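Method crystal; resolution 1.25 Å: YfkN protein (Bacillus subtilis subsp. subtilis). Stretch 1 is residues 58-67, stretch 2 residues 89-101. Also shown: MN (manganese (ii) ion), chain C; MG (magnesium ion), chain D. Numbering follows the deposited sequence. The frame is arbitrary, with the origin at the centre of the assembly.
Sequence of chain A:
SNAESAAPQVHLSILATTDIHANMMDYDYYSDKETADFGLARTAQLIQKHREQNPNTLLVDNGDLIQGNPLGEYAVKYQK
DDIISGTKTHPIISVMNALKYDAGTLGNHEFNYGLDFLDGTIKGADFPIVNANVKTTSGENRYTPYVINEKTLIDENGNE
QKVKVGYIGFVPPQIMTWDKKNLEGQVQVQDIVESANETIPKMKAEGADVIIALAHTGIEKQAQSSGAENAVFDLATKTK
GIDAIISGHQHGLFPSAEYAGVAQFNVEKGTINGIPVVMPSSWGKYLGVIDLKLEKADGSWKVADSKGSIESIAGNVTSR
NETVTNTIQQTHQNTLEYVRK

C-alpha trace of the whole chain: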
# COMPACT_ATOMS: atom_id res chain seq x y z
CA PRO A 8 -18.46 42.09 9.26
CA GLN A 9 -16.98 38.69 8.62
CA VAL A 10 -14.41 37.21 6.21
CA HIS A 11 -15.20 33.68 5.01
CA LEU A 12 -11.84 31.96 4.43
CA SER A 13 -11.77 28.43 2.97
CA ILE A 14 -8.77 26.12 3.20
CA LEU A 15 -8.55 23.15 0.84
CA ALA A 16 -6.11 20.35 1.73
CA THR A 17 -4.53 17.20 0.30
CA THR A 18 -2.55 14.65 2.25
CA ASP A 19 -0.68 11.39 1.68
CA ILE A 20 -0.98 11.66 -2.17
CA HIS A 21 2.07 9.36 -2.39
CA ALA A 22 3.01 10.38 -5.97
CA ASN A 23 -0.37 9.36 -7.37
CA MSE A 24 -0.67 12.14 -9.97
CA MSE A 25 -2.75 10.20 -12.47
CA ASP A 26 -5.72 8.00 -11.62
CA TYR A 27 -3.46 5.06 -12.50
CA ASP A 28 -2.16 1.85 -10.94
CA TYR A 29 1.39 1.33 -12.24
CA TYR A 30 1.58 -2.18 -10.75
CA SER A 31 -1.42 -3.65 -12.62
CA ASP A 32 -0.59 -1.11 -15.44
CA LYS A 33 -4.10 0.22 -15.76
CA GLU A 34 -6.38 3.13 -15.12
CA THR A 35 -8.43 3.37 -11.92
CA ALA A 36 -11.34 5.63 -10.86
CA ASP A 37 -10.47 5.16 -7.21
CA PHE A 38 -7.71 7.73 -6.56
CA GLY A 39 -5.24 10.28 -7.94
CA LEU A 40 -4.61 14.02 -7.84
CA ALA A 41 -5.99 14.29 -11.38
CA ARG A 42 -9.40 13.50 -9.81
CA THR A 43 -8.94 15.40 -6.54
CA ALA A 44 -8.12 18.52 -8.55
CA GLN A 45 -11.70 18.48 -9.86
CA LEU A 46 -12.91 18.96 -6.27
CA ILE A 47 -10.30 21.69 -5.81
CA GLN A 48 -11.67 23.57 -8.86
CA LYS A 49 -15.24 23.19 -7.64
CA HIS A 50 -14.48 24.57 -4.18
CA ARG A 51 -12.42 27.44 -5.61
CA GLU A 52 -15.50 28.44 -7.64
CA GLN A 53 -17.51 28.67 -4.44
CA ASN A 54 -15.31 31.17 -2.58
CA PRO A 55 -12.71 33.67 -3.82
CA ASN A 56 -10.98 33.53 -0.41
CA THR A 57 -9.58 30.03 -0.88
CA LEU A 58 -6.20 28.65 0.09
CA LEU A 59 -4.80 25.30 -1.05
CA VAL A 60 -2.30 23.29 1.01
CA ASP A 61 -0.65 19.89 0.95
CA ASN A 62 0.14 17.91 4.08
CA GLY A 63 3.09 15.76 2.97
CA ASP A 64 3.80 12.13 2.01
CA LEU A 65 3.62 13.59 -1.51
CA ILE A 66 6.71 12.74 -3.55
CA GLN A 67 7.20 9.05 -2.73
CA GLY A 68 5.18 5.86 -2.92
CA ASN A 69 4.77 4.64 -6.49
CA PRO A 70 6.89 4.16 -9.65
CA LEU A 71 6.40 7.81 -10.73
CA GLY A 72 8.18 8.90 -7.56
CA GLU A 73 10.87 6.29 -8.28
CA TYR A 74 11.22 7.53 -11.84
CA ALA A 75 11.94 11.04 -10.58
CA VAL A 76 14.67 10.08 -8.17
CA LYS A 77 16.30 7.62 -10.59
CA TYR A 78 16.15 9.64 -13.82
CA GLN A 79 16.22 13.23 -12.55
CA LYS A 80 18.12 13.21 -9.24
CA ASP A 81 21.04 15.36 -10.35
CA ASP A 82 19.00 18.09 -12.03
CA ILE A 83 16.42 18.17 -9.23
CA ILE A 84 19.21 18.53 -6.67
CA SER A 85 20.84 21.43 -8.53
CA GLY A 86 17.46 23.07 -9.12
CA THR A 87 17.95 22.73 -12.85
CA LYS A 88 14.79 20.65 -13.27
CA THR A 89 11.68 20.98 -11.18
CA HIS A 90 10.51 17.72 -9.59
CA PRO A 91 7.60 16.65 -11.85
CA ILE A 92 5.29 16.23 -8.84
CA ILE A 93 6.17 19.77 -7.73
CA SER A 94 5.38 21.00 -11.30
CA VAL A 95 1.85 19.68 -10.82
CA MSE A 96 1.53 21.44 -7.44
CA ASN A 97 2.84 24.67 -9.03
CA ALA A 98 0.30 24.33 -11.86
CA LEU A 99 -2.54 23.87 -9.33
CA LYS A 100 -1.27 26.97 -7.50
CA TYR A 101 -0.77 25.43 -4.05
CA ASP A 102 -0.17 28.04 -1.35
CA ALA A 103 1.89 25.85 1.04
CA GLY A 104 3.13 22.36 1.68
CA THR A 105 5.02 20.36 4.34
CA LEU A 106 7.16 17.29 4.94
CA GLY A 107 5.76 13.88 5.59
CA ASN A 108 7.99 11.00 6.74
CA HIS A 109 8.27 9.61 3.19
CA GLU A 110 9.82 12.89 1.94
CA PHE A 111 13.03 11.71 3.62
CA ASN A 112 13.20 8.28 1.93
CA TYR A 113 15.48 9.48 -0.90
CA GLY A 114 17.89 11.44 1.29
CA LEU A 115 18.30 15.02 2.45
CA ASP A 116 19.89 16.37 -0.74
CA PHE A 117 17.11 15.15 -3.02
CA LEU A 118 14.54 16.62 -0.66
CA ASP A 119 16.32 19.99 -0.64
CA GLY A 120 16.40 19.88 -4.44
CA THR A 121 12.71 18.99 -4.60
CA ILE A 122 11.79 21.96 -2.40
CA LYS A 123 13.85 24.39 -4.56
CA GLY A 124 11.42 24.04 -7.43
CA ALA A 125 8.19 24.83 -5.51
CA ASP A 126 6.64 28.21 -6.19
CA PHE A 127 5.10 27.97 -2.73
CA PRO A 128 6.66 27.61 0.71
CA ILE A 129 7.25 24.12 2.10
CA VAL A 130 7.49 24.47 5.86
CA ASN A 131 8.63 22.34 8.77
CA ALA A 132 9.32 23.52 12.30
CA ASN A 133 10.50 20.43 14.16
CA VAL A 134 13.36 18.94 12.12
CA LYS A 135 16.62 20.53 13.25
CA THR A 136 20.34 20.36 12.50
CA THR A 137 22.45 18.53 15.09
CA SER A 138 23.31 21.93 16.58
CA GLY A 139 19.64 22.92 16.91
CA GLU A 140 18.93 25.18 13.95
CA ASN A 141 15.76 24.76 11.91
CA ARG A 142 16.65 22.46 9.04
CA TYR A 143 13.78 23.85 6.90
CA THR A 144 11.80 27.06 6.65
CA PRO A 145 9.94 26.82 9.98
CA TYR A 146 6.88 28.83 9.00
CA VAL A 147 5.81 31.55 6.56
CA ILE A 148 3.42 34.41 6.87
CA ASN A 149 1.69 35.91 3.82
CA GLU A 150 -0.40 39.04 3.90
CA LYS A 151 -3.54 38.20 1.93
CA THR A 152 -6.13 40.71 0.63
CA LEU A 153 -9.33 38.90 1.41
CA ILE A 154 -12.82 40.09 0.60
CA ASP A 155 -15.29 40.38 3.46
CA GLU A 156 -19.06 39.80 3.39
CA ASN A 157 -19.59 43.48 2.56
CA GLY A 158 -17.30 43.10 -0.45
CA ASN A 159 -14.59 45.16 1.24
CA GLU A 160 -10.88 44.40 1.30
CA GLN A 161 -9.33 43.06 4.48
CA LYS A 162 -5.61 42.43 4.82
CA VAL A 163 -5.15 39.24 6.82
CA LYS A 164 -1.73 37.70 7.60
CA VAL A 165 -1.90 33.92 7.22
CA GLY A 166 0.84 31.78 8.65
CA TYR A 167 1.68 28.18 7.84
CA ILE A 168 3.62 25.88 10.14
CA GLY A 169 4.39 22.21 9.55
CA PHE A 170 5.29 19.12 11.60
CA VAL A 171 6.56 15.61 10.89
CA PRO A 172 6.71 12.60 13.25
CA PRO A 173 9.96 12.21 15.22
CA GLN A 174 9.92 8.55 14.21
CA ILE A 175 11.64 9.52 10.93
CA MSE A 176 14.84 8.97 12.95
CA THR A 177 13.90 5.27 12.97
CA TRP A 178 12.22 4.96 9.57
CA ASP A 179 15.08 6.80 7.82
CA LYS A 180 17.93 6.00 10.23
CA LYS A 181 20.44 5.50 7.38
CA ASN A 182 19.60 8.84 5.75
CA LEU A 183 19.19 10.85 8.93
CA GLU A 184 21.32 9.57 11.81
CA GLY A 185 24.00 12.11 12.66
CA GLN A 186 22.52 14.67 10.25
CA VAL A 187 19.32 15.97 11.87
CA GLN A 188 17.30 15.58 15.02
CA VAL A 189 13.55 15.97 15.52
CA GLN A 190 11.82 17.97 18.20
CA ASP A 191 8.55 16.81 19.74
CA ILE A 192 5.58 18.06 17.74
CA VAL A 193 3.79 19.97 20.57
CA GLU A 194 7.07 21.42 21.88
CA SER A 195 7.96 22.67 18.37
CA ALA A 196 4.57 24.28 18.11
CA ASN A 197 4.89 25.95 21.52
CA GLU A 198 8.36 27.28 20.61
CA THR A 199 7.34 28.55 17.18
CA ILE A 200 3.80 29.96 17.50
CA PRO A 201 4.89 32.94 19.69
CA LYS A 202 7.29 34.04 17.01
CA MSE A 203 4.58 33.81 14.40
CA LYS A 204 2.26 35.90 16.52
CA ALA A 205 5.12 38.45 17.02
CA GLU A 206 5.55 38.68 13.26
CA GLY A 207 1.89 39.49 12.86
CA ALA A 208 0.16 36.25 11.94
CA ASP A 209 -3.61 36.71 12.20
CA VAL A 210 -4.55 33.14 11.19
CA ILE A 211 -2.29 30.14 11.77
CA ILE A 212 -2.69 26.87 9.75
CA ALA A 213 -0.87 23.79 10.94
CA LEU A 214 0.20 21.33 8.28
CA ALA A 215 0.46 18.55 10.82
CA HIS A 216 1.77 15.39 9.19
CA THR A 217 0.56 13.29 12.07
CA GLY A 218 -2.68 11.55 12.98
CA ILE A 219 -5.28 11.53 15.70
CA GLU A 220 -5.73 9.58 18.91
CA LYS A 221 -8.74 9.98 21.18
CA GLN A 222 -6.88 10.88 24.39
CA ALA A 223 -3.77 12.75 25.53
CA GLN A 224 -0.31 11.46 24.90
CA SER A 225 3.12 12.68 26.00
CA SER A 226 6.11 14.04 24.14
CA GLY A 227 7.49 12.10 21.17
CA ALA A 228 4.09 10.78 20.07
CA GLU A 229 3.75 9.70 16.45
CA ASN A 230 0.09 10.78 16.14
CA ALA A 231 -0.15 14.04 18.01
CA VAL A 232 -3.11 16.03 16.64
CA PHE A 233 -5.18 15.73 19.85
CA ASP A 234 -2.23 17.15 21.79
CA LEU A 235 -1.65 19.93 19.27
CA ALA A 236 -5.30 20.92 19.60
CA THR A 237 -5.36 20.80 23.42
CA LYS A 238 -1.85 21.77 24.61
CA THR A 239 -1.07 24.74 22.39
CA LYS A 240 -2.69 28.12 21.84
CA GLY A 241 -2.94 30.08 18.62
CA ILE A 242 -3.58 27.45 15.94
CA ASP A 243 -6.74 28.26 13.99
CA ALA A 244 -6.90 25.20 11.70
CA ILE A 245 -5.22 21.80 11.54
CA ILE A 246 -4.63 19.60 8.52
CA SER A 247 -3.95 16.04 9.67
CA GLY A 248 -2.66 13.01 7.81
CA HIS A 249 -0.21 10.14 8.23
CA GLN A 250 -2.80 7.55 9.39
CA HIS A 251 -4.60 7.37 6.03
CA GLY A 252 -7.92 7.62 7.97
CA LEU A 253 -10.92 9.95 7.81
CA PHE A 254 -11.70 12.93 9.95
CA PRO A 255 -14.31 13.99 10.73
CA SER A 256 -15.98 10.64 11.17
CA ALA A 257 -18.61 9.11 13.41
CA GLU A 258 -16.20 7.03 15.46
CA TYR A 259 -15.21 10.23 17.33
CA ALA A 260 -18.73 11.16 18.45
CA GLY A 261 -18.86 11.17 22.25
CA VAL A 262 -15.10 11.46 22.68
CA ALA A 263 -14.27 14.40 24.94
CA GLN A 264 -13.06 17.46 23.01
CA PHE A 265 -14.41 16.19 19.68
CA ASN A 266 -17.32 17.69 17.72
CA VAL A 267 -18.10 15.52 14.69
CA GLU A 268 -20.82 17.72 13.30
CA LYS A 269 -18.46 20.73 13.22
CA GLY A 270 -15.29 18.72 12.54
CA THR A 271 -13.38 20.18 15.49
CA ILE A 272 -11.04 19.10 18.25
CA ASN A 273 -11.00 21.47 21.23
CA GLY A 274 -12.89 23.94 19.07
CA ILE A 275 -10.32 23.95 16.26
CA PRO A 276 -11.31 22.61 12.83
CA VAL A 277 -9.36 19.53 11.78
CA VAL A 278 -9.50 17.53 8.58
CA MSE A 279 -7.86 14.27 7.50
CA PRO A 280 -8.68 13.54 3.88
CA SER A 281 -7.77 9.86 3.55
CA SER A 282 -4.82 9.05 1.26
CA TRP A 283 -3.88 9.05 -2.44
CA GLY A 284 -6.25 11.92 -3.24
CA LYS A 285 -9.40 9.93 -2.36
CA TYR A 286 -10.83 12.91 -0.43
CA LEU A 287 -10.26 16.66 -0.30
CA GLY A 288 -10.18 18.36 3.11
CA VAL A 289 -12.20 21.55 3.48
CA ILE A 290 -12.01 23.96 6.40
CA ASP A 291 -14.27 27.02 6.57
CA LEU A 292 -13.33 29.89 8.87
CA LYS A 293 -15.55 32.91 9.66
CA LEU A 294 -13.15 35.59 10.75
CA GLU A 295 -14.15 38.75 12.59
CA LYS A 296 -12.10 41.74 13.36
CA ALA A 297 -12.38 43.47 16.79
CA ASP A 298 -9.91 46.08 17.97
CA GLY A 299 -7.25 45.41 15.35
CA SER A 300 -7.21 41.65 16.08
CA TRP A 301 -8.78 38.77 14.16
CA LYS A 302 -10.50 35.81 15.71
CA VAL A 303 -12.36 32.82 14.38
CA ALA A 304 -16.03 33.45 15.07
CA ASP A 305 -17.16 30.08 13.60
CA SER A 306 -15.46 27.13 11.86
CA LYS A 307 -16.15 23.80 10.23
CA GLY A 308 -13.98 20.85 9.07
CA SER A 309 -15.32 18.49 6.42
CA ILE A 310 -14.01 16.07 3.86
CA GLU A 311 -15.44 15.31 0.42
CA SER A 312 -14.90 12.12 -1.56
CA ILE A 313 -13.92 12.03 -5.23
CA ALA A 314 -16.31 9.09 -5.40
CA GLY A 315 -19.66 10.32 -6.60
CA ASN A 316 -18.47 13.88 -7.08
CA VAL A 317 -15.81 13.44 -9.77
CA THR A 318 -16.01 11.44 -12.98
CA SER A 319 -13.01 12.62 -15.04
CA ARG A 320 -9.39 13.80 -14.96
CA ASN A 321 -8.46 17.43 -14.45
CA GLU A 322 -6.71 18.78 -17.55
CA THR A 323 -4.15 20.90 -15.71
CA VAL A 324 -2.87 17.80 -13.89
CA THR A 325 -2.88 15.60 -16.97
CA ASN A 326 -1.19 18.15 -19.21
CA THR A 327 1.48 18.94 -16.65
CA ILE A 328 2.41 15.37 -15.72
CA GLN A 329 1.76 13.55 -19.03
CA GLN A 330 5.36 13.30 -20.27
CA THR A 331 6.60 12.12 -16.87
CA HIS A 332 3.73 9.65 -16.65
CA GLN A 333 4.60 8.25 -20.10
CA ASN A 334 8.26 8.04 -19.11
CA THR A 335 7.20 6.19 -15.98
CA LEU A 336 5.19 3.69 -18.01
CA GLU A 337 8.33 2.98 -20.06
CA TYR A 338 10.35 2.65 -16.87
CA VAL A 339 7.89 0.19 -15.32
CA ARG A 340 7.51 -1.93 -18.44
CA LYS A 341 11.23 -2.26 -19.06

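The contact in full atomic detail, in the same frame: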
# COMPACT_ATOMS: atom_id res chain seq x y z
N LEU A 58 -7.58 29.09 0.04
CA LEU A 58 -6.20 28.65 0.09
C LEU A 58 -6.14 27.16 -0.19
O LEU A 58 -7.10 26.46 0.09
CB LEU A 58 -5.61 28.94 1.48
CG LEU A 58 -5.71 30.40 1.91
CD1 LEU A 58 -5.30 30.48 3.38
CD2 LEU A 58 -4.82 31.29 1.02
N LEU A 59 -5.01 26.70 -0.71
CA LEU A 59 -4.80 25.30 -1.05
C LEU A 59 -3.45 24.83 -0.49
O LEU A 59 -2.42 25.40 -0.77
CB LEU A 59 -4.87 25.12 -2.57
CG LEU A 59 -4.48 23.73 -3.11
CD1 LEU A 59 -5.45 22.65 -2.64
CD2 LEU A 59 -4.44 23.79 -4.64
N VAL A 60 -3.50 23.79 0.32
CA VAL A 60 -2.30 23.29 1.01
C VAL A 60 -2.16 21.78 0.88
O VAL A 60 -3.14 21.07 0.77
CB VAL A 60 -2.30 23.68 2.51
CG1 VAL A 60 -2.40 25.21 2.65
CG2 VAL A 60 -3.44 23.01 3.27
N ASP A 61 -0.93 21.32 0.90
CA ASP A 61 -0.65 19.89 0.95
C ASP A 61 0.01 19.52 2.26
O ASP A 61 0.81 20.28 2.78
CB ASP A 61 0.27 19.46 -0.19
CG ASP A 61 0.47 17.96 -0.21
OD1 ASP A 61 -0.48 17.23 -0.55
OD2 ASP A 61 1.54 17.51 0.18
N ASN A 62 -0.33 18.35 2.77
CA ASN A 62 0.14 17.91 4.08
C ASN A 62 1.26 16.87 4.13
O ASN A 62 1.52 16.31 5.18
CB ASN A 62 -1.05 17.42 4.91
CG ASN A 62 -0.85 17.63 6.41
OD1 ASN A 62 -0.34 18.65 6.84
ND2 ASN A 62 -1.28 16.64 7.21
N GLY A 63 1.94 16.65 3.00
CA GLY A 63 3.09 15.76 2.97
C GLY A 63 2.78 14.31 2.62
O GLY A 63 1.65 13.96 2.34
N ASP A 64 3.82 13.48 2.63
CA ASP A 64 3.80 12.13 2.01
C ASP A 64 3.31 12.27 0.56
O ASP A 64 2.36 11.63 0.12
CB ASP A 64 2.96 11.12 2.82
CG ASP A 64 3.78 10.38 3.86
OD1 ASP A 64 4.92 10.82 4.12
OD2 ASP A 64 3.25 9.40 4.42
N LEU A 65 4.00 13.14 -0.17
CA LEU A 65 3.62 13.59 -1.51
C LEU A 65 4.48 13.01 -2.64
O LEU A 65 3.96 12.61 -3.66
CB LEU A 65 3.69 15.12 -1.55
CG LEU A 65 3.56 15.77 -2.93
CD1 LEU A 65 2.17 15.57 -3.47
CD2 LEU A 65 3.92 17.27 -2.85
N ILE A 66 5.80 13.00 -2.45
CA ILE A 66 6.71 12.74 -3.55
C ILE A 66 7.18 11.29 -3.69
O ILE A 66 7.91 10.97 -4.61
CB ILE A 66 7.96 13.66 -3.46
CG1 ILE A 66 8.86 13.25 -2.28
CG2 ILE A 66 7.53 15.12 -3.38
CD1 ILE A 66 10.17 14.04 -2.19
N GLN A 67 6.75 10.44 -2.77
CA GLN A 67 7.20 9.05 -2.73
C GLN A 67 6.02 8.11 -2.58
O GLN A 67 5.03 8.44 -1.95
CB GLN A 67 8.13 8.86 -1.53
CG GLN A 67 8.83 7.50 -1.48
CD GLN A 67 7.98 6.37 -0.88
OE1 GLN A 67 8.26 5.20 -1.12
NE2 GLN A 67 7.00 6.71 -0.11
N THR A 89 12.66 21.06 -12.25
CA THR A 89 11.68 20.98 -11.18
C THR A 89 11.20 19.53 -11.03
O THR A 89 10.94 18.85 -11.99
CB THR A 89 10.47 21.84 -11.52
OG1 THR A 89 10.90 23.19 -11.73
CG2 THR A 89 9.45 21.83 -10.38
N HIS A 90 11.08 19.05 -9.80
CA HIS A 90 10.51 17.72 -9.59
C HIS A 90 9.14 17.70 -10.28
O HIS A 90 8.33 18.57 -10.05
CB HIS A 90 10.36 17.46 -8.09
CG HIS A 90 10.06 16.03 -7.75
ND1 HIS A 90 8.97 15.36 -8.25
CD2 HIS A 90 10.72 15.14 -6.97
CE1 HIS A 90 8.96 14.13 -7.79
NE2 HIS A 90 10.01 13.97 -7.01
N PRO A 91 8.87 16.70 -11.12
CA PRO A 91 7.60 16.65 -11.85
C PRO A 91 6.35 16.70 -10.95
O PRO A 91 5.37 17.28 -11.34
CB PRO A 91 7.68 15.32 -12.60
CG PRO A 91 9.11 15.15 -12.84
CD PRO A 91 9.79 15.64 -11.59
N ILE A 92 6.42 16.13 -9.76
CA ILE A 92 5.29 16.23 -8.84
C ILE A 92 5.09 17.70 -8.39
O ILE A 92 3.98 18.21 -8.35
CB ILE A 92 5.45 15.29 -7.64
CG1 ILE A 92 5.28 13.85 -8.12
CG2 ILE A 92 4.46 15.65 -6.54
CD1 ILE A 92 5.60 12.81 -7.07
N ILE A 93 6.19 18.35 -8.07
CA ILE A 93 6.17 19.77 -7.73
C ILE A 93 5.64 20.63 -8.89
O ILE A 93 4.92 21.57 -8.67
CB ILE A 93 7.55 20.26 -7.22
CG1 ILE A 93 7.94 19.49 -5.93
CG2 ILE A 93 7.55 21.79 -6.99
CD1 ILE A 93 6.95 19.67 -4.75
N SER A 94 5.99 20.29 -10.13
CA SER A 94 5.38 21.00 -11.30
C SER A 94 3.89 20.93 -11.30
O SER A 94 3.24 21.92 -11.64
CB SER A 94 5.90 20.46 -12.61
OG SER A 94 7.31 20.52 -12.68
N VAL A 95 3.32 19.78 -10.92
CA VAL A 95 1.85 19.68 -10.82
C VAL A 95 1.29 20.61 -9.74
O VAL A 95 0.31 21.32 -9.91
CB VAL A 95 1.40 18.22 -10.55
CG1 VAL A 95 -0.07 18.14 -10.31
CG2 VAL A 95 1.77 17.33 -11.78
N MSE A 96 1.94 20.60 -8.58
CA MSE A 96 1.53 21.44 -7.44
C MSE A 96 1.61 22.95 -7.78
O MSE A 96 0.78 23.73 -7.38
CB MSE A 96 2.38 21.15 -6.18
CG MSE A 96 2.53 19.66 -5.82
SE MSE A 96 0.89 18.61 -5.77
CE MSE A 96 0.37 18.93 -3.90
N ASN A 97 2.61 23.31 -8.57
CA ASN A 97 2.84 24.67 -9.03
C ASN A 97 1.68 25.04 -9.98
O ASN A 97 1.10 26.11 -9.91
CB ASN A 97 4.18 24.81 -9.76
CG ASN A 97 5.37 24.88 -8.78
OD1 ASN A 97 5.20 25.06 -7.57
ND2 ASN A 97 6.55 24.77 -9.33
N ALA A 98 1.35 24.11 -10.87
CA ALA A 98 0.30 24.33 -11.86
C ALA A 98 -1.07 24.49 -11.20
O ALA A 98 -1.90 25.23 -11.68
CB ALA A 98 0.28 23.22 -12.90
N LEU A 99 -1.30 23.78 -10.10
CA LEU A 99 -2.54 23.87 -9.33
C LEU A 99 -2.53 25.05 -8.34
O LEU A 99 -3.49 25.28 -7.62
CB LEU A 99 -2.79 22.57 -8.56
CG LEU A 99 -3.14 21.34 -9.38
CD1 LEU A 99 -3.26 20.10 -8.51
CD2 LEU A 99 -4.45 21.58 -10.14
N LYS A 100 -1.41 25.76 -8.32
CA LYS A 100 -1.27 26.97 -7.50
C LYS A 100 -1.48 26.67 -6.00
O LYS A 100 -2.23 27.35 -5.31
CB LYS A 100 -2.17 28.10 -8.02
CG LYS A 100 -1.78 28.53 -9.43
CD LYS A 100 -2.68 29.64 -9.95
CE LYS A 100 -2.31 30.00 -11.38
NZ LYS A 100 -2.71 31.40 -11.71
N TYR A 101 -0.80 25.66 -5.50
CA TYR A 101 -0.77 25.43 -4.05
C TYR A 101 -0.16 26.64 -3.35
O TYR A 101 0.73 27.29 -3.88
CB TYR A 101 0.05 24.19 -3.72
CG TYR A 101 -0.77 22.92 -3.70
CD1 TYR A 101 -1.17 22.32 -4.90
CD2 TYR A 101 -1.17 22.34 -2.51
CE1 TYR A 101 -1.92 21.16 -4.89
CE2 TYR A 101 -1.93 21.16 -2.49
CZ TYR A 101 -2.32 20.60 -3.69
OH TYR A 101 -3.06 19.45 -3.72
MN MN C . 1.38 8.14 4.11
MG MG D . 3.25 9.54 6.84
O HOH W 1 10.29 11.34 -6.00
O HOH W 2 1.59 7.83 6.28
O HOH W 3 2.58 6.25 4.25

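Stretch 1 is the end of a strand, residues 58-61, running into a loop; stretch 2 is built around a helix, residues 91-98. The two meet near both ends of the contact: the CA atoms of Leu 59 and Tyr 101 lie 5.0 Å apart, and those of Ile 66 and Ile 92 lie 6.5 Å apart. Low residue numbers in one stretch therefore face high numbers in the other, so the two run in broadly opposite senses. No direct hydrogen bond crosses between them, and the 498 Å² buried is mostly a matter of fitted shapes.

The tightest fit is at the strand. Leu 59 (chi1 t, chi2 p) sets its branched end on one face of the Tyr 101 ring: CG of Leu 59 stands 3.6 Å from the ring centroid, only 10° off the normal, the geometry of a CH-pi contact. Its CD2 reaches onward to 3.5 Å from Leu 99 O, so the leucine fills a hollow bounded by the ring and the turn that ends the helix. That turn is a Schellman motif: Lys 100 has positive phi (59°), Lys 100 N bonds to Asn 97 O at 3.0 Å, and Tyr 101 N bonds back to Met 96 O at 3.1 Å. The CA-to-CB bond of Tyr 101 points sideways, but its ring swings nearer, and its edge lies against the strand backbone, with CE2 3.4 Å from Val 60 C and 3.5 Å from Asp 61 N.

Farther along, Leu 65 is the bump that enters a hydrophobic hollow on the helix. Its CG is 3.7 Å from Ile 92 CG2, its CD2 4.3 Å from Ile 93 CD1, and its CD1 3.8 Å from CE of Met 96, a selenomethionine with all three chi angles m. The same CE lies 3.7 Å from Asp 61 CB, so this methyl touches both residues through carbon. The Asp 61 carboxylate is engaged within its own stretch, where OD2 accepts from Gly 63 N at 3.0 Å.

At the far end, Ile 92 CD1 packs 3.7 Å from Ile 66 CA. His 90 caps the helix, its ND1 accepting from Ile 92 N at 3.1 Å. This leaves NE2 to meet water 1 at 2.8 Å, and that water donates to Ile 66 O, also at 2.8 Å, forming a polar bridge beside the apolar packing.

Asp 64, outside this interface, binds both metals through OD2, 2.3 Å from MN and 2.4 Å from MG.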